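Local coordinates for BrkA autotransporter (Bordetella pertussis, PDB 3QQ2), which forms, through its beta-domain, an outer-membrane pore for moving its passenger domain to the cell surface, and as a whole inhibits the classical complement pathway, at the interface of chains A and B. Numbering follows the deposited sequence. Chains: chain A/B, BrkA autotransporter.

Contact 1: the interface of chains A and B. Residues chain A 131, 133, 179-183; chain B 177-180.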
loop_
_atom_site.group_PDB
_atom_site.type_symbol
_atom_site.label_atom_id
_atom_site.label_comp_id
_atom_site.label_asym_id
_atom_site.label_seq_id
_atom_site.Cartn_x
_atom_site.Cartn_y
_atom_site.Cartn_z
ATOM N N ALA A 131 1.620 3.501 6.312
ATOM C CA ALA A 131 1.894 2.106 6.630
ATOM C C ALA A 131 2.512 1.894 8.011
ATOM O O ALA A 131 3.218 2.750 8.548
ATOM C CB ALA A 131 2.762 1.485 5.575
ATOM N N TYR A 133 3.960 -1.646 10.231
ATOM C CA TYR A 133 4.097 -3.108 10.356
ATOM C C TYR A 133 5.410 -3.616 10.958
ATOM O O TYR A 133 6.419 -2.914 10.947
ATOM C CB TYR A 133 3.906 -3.758 8.998
ATOM C CG TYR A 133 4.845 -3.204 7.968
ATOM C CD1 TYR A 133 4.524 -2.034 7.285
ATOM C CD2 TYR A 133 6.058 -3.836 7.678
ATOM C CE1 TYR A 133 5.375 -1.505 6.340
ATOM C CE2 TYR A 133 6.918 -3.313 6.744
ATOM C CZ TYR A 133 6.563 -2.140 6.073
ATOM O OH TYR A 133 7.371 -1.583 5.114
ATOM N N ARG A 179 -3.919 -2.869 -3.371
ATOM C CA ARG A 179 -2.911 -3.882 -3.105
ATOM C C ARG A 179 -1.638 -3.263 -2.511
ATOM O O ARG A 179 -1.116 -2.268 -3.021
ATOM C CB ARG A 179 -2.596 -4.660 -4.384
ATOM C CG ARG A 179 -2.053 -6.057 -4.140
ATOM C CD ARG A 179 -1.406 -6.660 -5.395
ATOM N NE ARG A 179 -2.306 -6.977 -6.522
ATOM C CZ ARG A 179 -3.591 -7.338 -6.446
ATOM N NH1 ARG A 179 -4.214 -7.437 -5.278
ATOM N NH2 ARG A 179 -4.268 -7.610 -7.559
ATOM N N VAL A 180 -1.162 -3.864 -1.422
ATOM C CA VAL A 180 0.030 -3.411 -0.706
ATOM C C VAL A 180 1.012 -4.557 -0.536
ATOM O O VAL A 180 0.677 -5.592 0.034
ATOM C CB VAL A 180 -0.312 -2.831 0.688
ATOM C CG1 VAL A 180 -1.246 -3.767 1.472
ATOM C CG2 VAL A 180 0.961 -2.540 1.483
ATOM N N LYS A 181 2.224 -4.368 -1.037
ATOM C CA LYS A 181 3.262 -5.361 -0.868
ATOM C C LYS A 181 4.520 -4.735 -0.246
ATOM O O LYS A 181 4.992 -3.688 -0.681
ATOM C CB LYS A 181 3.560 -6.057 -2.201
ATOM C CG LYS A 181 4.787 -6.979 -2.205
ATOM C CD LYS A 181 5.154 -7.444 -3.619
ATOM C CE LYS A 181 5.506 -6.276 -4.544
ATOM N NZ LYS A 181 4.938 -6.434 -5.939
ATOM N N VAL A 182 5.020 -5.365 0.808
ATOM C CA VAL A 182 6.343 -5.073 1.317
ATOM C C VAL A 182 7.205 -6.195 0.786
ATOM O O VAL A 182 6.860 -7.365 0.926
ATOM C CB VAL A 182 6.427 -5.105 2.868
ATOM C CG1 VAL A 182 7.711 -4.437 3.318
ATOM C CG2 VAL A 182 5.223 -4.430 3.516
ATOM N N ASP A 183 8.332 -5.852 0.191
ATOM C CA ASP A 183 9.157 -6.876 -0.395
ATOM C C ASP A 183 10.191 -7.419 0.563
ATOM O O ASP A 183 10.893 -6.657 1.229
ATOM C CB ASP A 183 9.824 -6.355 -1.656
ATOM C CG ASP A 183 9.117 -6.804 -2.898
ATOM O OD1 ASP A 183 9.398 -6.226 -3.964
ATOM O OD2 ASP A 183 8.283 -7.738 -2.821
ATOM N N GLY B 177 11.824 -0.751 -0.168
ATOM C CA GLY B 177 10.849 -1.318 0.748
ATOM C C GLY B 177 9.461 -1.597 0.196
ATOM O O GLY B 177 9.175 -2.698 -0.287
ATOM N N LEU B 178 8.604 -0.583 0.263
ATOM C CA LEU B 178 7.159 -0.769 0.190
ATOM C C LEU B 178 6.537 -0.452 -1.166
ATOM O O LEU B 178 6.908 0.519 -1.816
ATOM C CB LEU B 178 6.494 0.053 1.300
ATOM C CG LEU B 178 5.021 0.448 1.239
ATOM C CD1 LEU B 178 4.439 0.392 2.624
ATOM C CD2 LEU B 178 4.864 1.840 0.629
ATOM N N ARG B 179 5.560 -1.263 -1.564
ATOM C CA ARG B 179 4.888 -1.098 -2.843
ATOM C C ARG B 179 3.362 -1.080 -2.676
ATOM O O ARG B 179 2.785 -1.937 -2.002
ATOM C CB ARG B 179 5.320 -2.202 -3.811
ATOM C CG ARG B 179 5.183 -1.827 -5.276
ATOM C CD ARG B 179 5.261 -3.050 -6.201
ATOM N NE ARG B 179 6.563 -3.744 -6.282
ATOM C CZ ARG B 179 7.774 -3.196 -6.136
ATOM N NH1 ARG B 179 7.923 -1.903 -5.877
ATOM N NH2 ARG B 179 8.860 -3.956 -6.254
ATOM N N VAL B 180 2.730 -0.084 -3.293
ATOM C CA VAL B 180 1.281 0.109 -3.238
ATOM C C VAL B 180 0.708 0.224 -4.640
ATOM O O VAL B 180 1.112 1.087 -5.414
ATOM C CB VAL B 180 0.891 1.371 -2.430
ATOM C CG1 VAL B 180 1.711 2.595 -2.872
ATOM C CG2 VAL B 180 -0.607 1.650 -2.547
#
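This is an antiparallel strand pairing between two autotransporter beta-barrels. Strand 178-182 of chain A runs against the same strand of chain B. The pairing is centred on A:Val180 and B:Val180, which face each other as a bridge.

Backbone hydrogen bonds hold the strands together. A:Lys181 and B:Arg179 are joined by two of them. A:Lys181 N donates to the carbonyl B:Arg179 O at 2.7 Å, in the carbonyl plane. B:Arg179 N returns a bond to A:Lys181 O at 2.6 Å, almost head-on to the carbonyl. Past the strand end, the amide A:Asp183 N donates to B:Gly177 O at 3.3 Å. This bond is straight at the hydrogen, but the donor sits above the carbonyl plane.

The charged contacts involve B:Arg179. Its CG is anti to the backbone N, and its chain bends at chi3 (-68°). Its terminal nitrogen NH2 makes a salt bridge to the carboxylate oxygen A:Asp183 OD1 at 3.3 Å. The two side chains meet at a slant. Guanidinium and carboxylate planes are 87° apart, so the groups do not form a flat, two-pronged pair. A:Lys181 runs parallel to B:Arg179, flank to flank. Its CG is also anti to the backbone N (chi1 171°). The amino group A:Lys181 NZ is placed 3.2 Å from B:Arg179 NE. If both are protonated, the A:Asp183 carboxylate may ease the crowding of charge.

Apolar contact adds to this. A:Lys181 CE lies 3.6 Å from B:Arg179 CD, so the aliphatic stems touch. The leucine methyl B:Leu178 CD1 rests 3.6 Å from A:Ala131 CB. Within chain A, the methyl A:Val182 CG2 lies over one ring face of A:Tyr133, near the ring's border.

The site joins two beta-domains end to end through paired strands. The pairing may be a product of crystallisation.

Contact 2: the interface of chains A and B. Residues chain A 128-131, 178, 180; chain B 128-131, 172, 180.
Two copies of the autotransporter beta-domain meet here end to end, with antiparallel strand pairing about A:Thr130 and B:Thr130 at the start of strand 130-146. The two threonine side chains run parallel, flank to flank. Their beta-carbons face across the two-fold axis, A:Thr130 CB to B:Thr130 CB at 3.4 Å. Each methyl CG2 also reaches the opposite beta-carbon, A:Thr130 CG2 to B:Thr130 CB at 3.5 Å. The contact is thus made by the carbon side of both threonines.

Reciprocal backbone hydrogen bonds hold this pair in register. A:Thr130 N donates to B:Thr130 O at 2.5 Å, and the twin bond runs back from B:Thr130 N to A:Thr130 O. Each donor sits above the acceptor's carbonyl plane, 31° out of it.

The valines at position 129 flank the threonines. In A:Val129 the methyl CG2 is anti to the backbone N and lies against the carbonyl oxygen B:Thr130 O at 3.3 Å. The other methyl, CG1, stands in the cramped slot flanked by the backbone N and C (chi1 73°). A:Val129 CG1 turns toward the tyrosine and meets the ring carbon B:Tyr172 CE1 at 3.7 Å. The valine and tyrosine side chains run antiparallel, flank to flank.

B:Val180 backs this ring and also touches chain A. Its methyl CG1 covers one face of B:Tyr172, near the ring's border. The other methyl, B:Val180 CG2, approaches A:Val129 CG2 more loosely, at 4.2 Å. Its twin, A:Val180, faces B:Val129 in the same way.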
loop_
_atom_site.group_PDB
_atom_site.type_symbol
_atom_site.label_atom_id
_atom_site.label_comp_id
_atom_site.label_asym_id
_atom_site.label_seq_id
_atom_site.Cartn_x
_atom_site.Cartn_y
_atom_site.Cartn_z
ATOM N N ARG A 128 -2.083 10.221 -0.303
ATOM C CA ARG A 128 -1.305 9.926 0.895
ATOM C C ARG A 128 -1.549 8.487 1.362
ATOM O O ARG A 128 -2.651 8.121 1.753
ATOM C CB ARG A 128 -1.647 10.929 2.006
ATOM C CG ARG A 128 -0.455 11.373 2.902
ATOM C CD ARG A 128 0.195 12.730 2.458
ATOM N NE ARG A 128 -0.795 13.816 2.369
ATOM C CZ ARG A 128 -1.218 14.389 1.233
ATOM N NH1 ARG A 128 -0.724 14.019 0.052
ATOM N NH2 ARG A 128 -2.130 15.353 1.273
ATOM N N VAL A 129 -0.516 7.666 1.307
ATOM C CA VAL A 129 -0.597 6.303 1.801
ATOM C C VAL A 129 0.185 6.171 3.111
ATOM O O VAL A 129 1.313 6.640 3.208
ATOM C CB VAL A 129 -0.077 5.310 0.740
ATOM C CG1 VAL A 129 1.444 5.388 0.604
ATOM C CG2 VAL A 129 -0.500 3.899 1.057
ATOM N N THR A 130 -0.416 5.544 4.119
ATOM C CA THR A 130 0.244 5.318 5.427
ATOM C C THR A 130 0.486 3.837 5.724
ATOM O O THR A 130 -0.344 3.015 5.417
ATOM C CB THR A 130 -0.557 5.975 6.564
ATOM O OG1 THR A 130 0.023 7.241 6.870
ATOM C CG2 THR A 130 -0.606 5.103 7.826
ATOM N N ALA A 131 1.620 3.501 6.312
ATOM C CA ALA A 131 1.894 2.106 6.630
ATOM C C ALA A 131 2.512 1.894 8.011
ATOM O O ALA A 131 3.218 2.750 8.548
ATOM C CB ALA A 131 2.762 1.485 5.575
ATOM N N LEU A 178 -7.471 -2.269 -3.669
ATOM C CA LEU A 178 -6.119 -1.851 -3.319
ATOM C C LEU A 178 -5.172 -2.984 -2.938
ATOM O O LEU A 178 -5.558 -3.919 -2.245
ATOM C CB LEU A 178 -6.195 -0.805 -2.199
ATOM C CG LEU A 178 -5.001 -0.499 -1.300
ATOM C CD1 LEU A 178 -4.980 0.973 -0.994
ATOM C CD2 LEU A 178 -5.067 -1.329 -0.019
ATOM N N VAL A 180 -1.162 -3.864 -1.422
ATOM C CA VAL A 180 0.030 -3.411 -0.706
ATOM C C VAL A 180 1.012 -4.557 -0.536
ATOM O O VAL A 180 0.677 -5.592 0.034
ATOM C CB VAL A 180 -0.312 -2.831 0.688
ATOM C CG1 VAL A 180 -1.246 -3.767 1.472
ATOM C CG2 VAL A 180 0.961 -2.540 1.483
ATOM N N ARG B 128 -1.201 -1.950 10.181
ATOM C CA ARG B 128 -2.233 -1.015 9.748
ATOM C C ARG B 128 -1.748 -0.184 8.556
ATOM O O ARG B 128 -0.811 0.600 8.662
ATOM C CB ARG B 128 -2.648 -0.110 10.916
ATOM C CG ARG B 128 -4.160 0.252 10.982
ATOM C CD ARG B 128 -4.985 -0.665 11.952
ATOM N NE ARG B 128 -4.417 -0.689 13.309
ATOM C CZ ARG B 128 -3.805 -1.738 13.876
ATOM N NH1 ARG B 128 -3.691 -2.898 13.230
ATOM N NH2 ARG B 128 -3.315 -1.639 15.107
ATOM N N VAL B 129 -2.382 -0.366 7.411
ATOM C CA VAL B 129 -2.073 0.423 6.233
ATOM C C VAL B 129 -3.200 1.425 5.960
ATOM O O VAL B 129 -4.371 1.062 5.990
ATOM C CB VAL B 129 -1.836 -0.493 5.014
ATOM C CG1 VAL B 129 -3.145 -1.103 4.514
ATOM C CG2 VAL B 129 -1.147 0.250 3.897
ATOM N N THR B 130 -2.850 2.683 5.706
ATOM C CA THR B 130 -3.840 3.740 5.391
ATOM C C THR B 130 -3.707 4.275 3.964
ATOM O O THR B 130 -2.612 4.432 3.476
ATOM C CB THR B 130 -3.756 4.888 6.410
ATOM O OG1 THR B 130 -4.767 4.707 7.400
ATOM C CG2 THR B 130 -3.908 6.267 5.753
ATOM N N ALA B 131 -4.815 4.546 3.298
ATOM C CA ALA B 131 -4.743 5.071 1.941
ATOM C C ALA B 131 -5.728 6.205 1.663
ATOM O O ALA B 131 -6.807 6.292 2.250
ATOM C CB ALA B 131 -4.928 3.969 0.938
ATOM N N TYR B 172 2.470 3.762 -6.591
ATOM C CA TYR B 172 3.742 4.431 -6.250
ATOM C C TYR B 172 4.671 3.443 -5.527
ATOM O O TYR B 172 4.439 2.229 -5.596
ATOM C CB TYR B 172 3.506 5.730 -5.445
ATOM C CG TYR B 172 2.114 5.881 -4.838
ATOM C CD1 TYR B 172 1.952 6.160 -3.478
ATOM C CD2 TYR B 172 0.951 5.768 -5.629
ATOM C CE1 TYR B 172 0.672 6.309 -2.915
ATOM C CE2 TYR B 172 -0.323 5.899 -5.074
ATOM C CZ TYR B 172 -0.446 6.171 -3.720
ATOM O OH TYR B 172 -1.687 6.303 -3.175
ATOM N N VAL B 180 2.730 -0.084 -3.293
ATOM C CA VAL B 180 1.281 0.109 -3.238
ATOM C C VAL B 180 0.708 0.224 -4.640
ATOM O O VAL B 180 1.112 1.087 -5.414
ATOM C CB VAL B 180 0.891 1.371 -2.430
ATOM C CG1 VAL B 180 1.711 2.595 -2.872
ATOM C CG2 VAL B 180 -0.607 1.650 -2.547
#

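The centres of contact 1 and contact 2 lie about 8 Å apart. They share A:Ala131, A:Val180 and B:Val180. Strands 130-146 and 178-182 supply residues to both, so they form one continuous two-fold interface. Contact 1 holds the salt bridge; the side-chain contacts of contact 2 are apolar. Contact 1 has a twin with the chains exchanged; contact 2 straddles the two-fold axis. The barrels meet at the ends away from their termini, most likely the extracellular ends. Two barrels set end to end would not share one membrane, so the dimer may well reflect crystal packing.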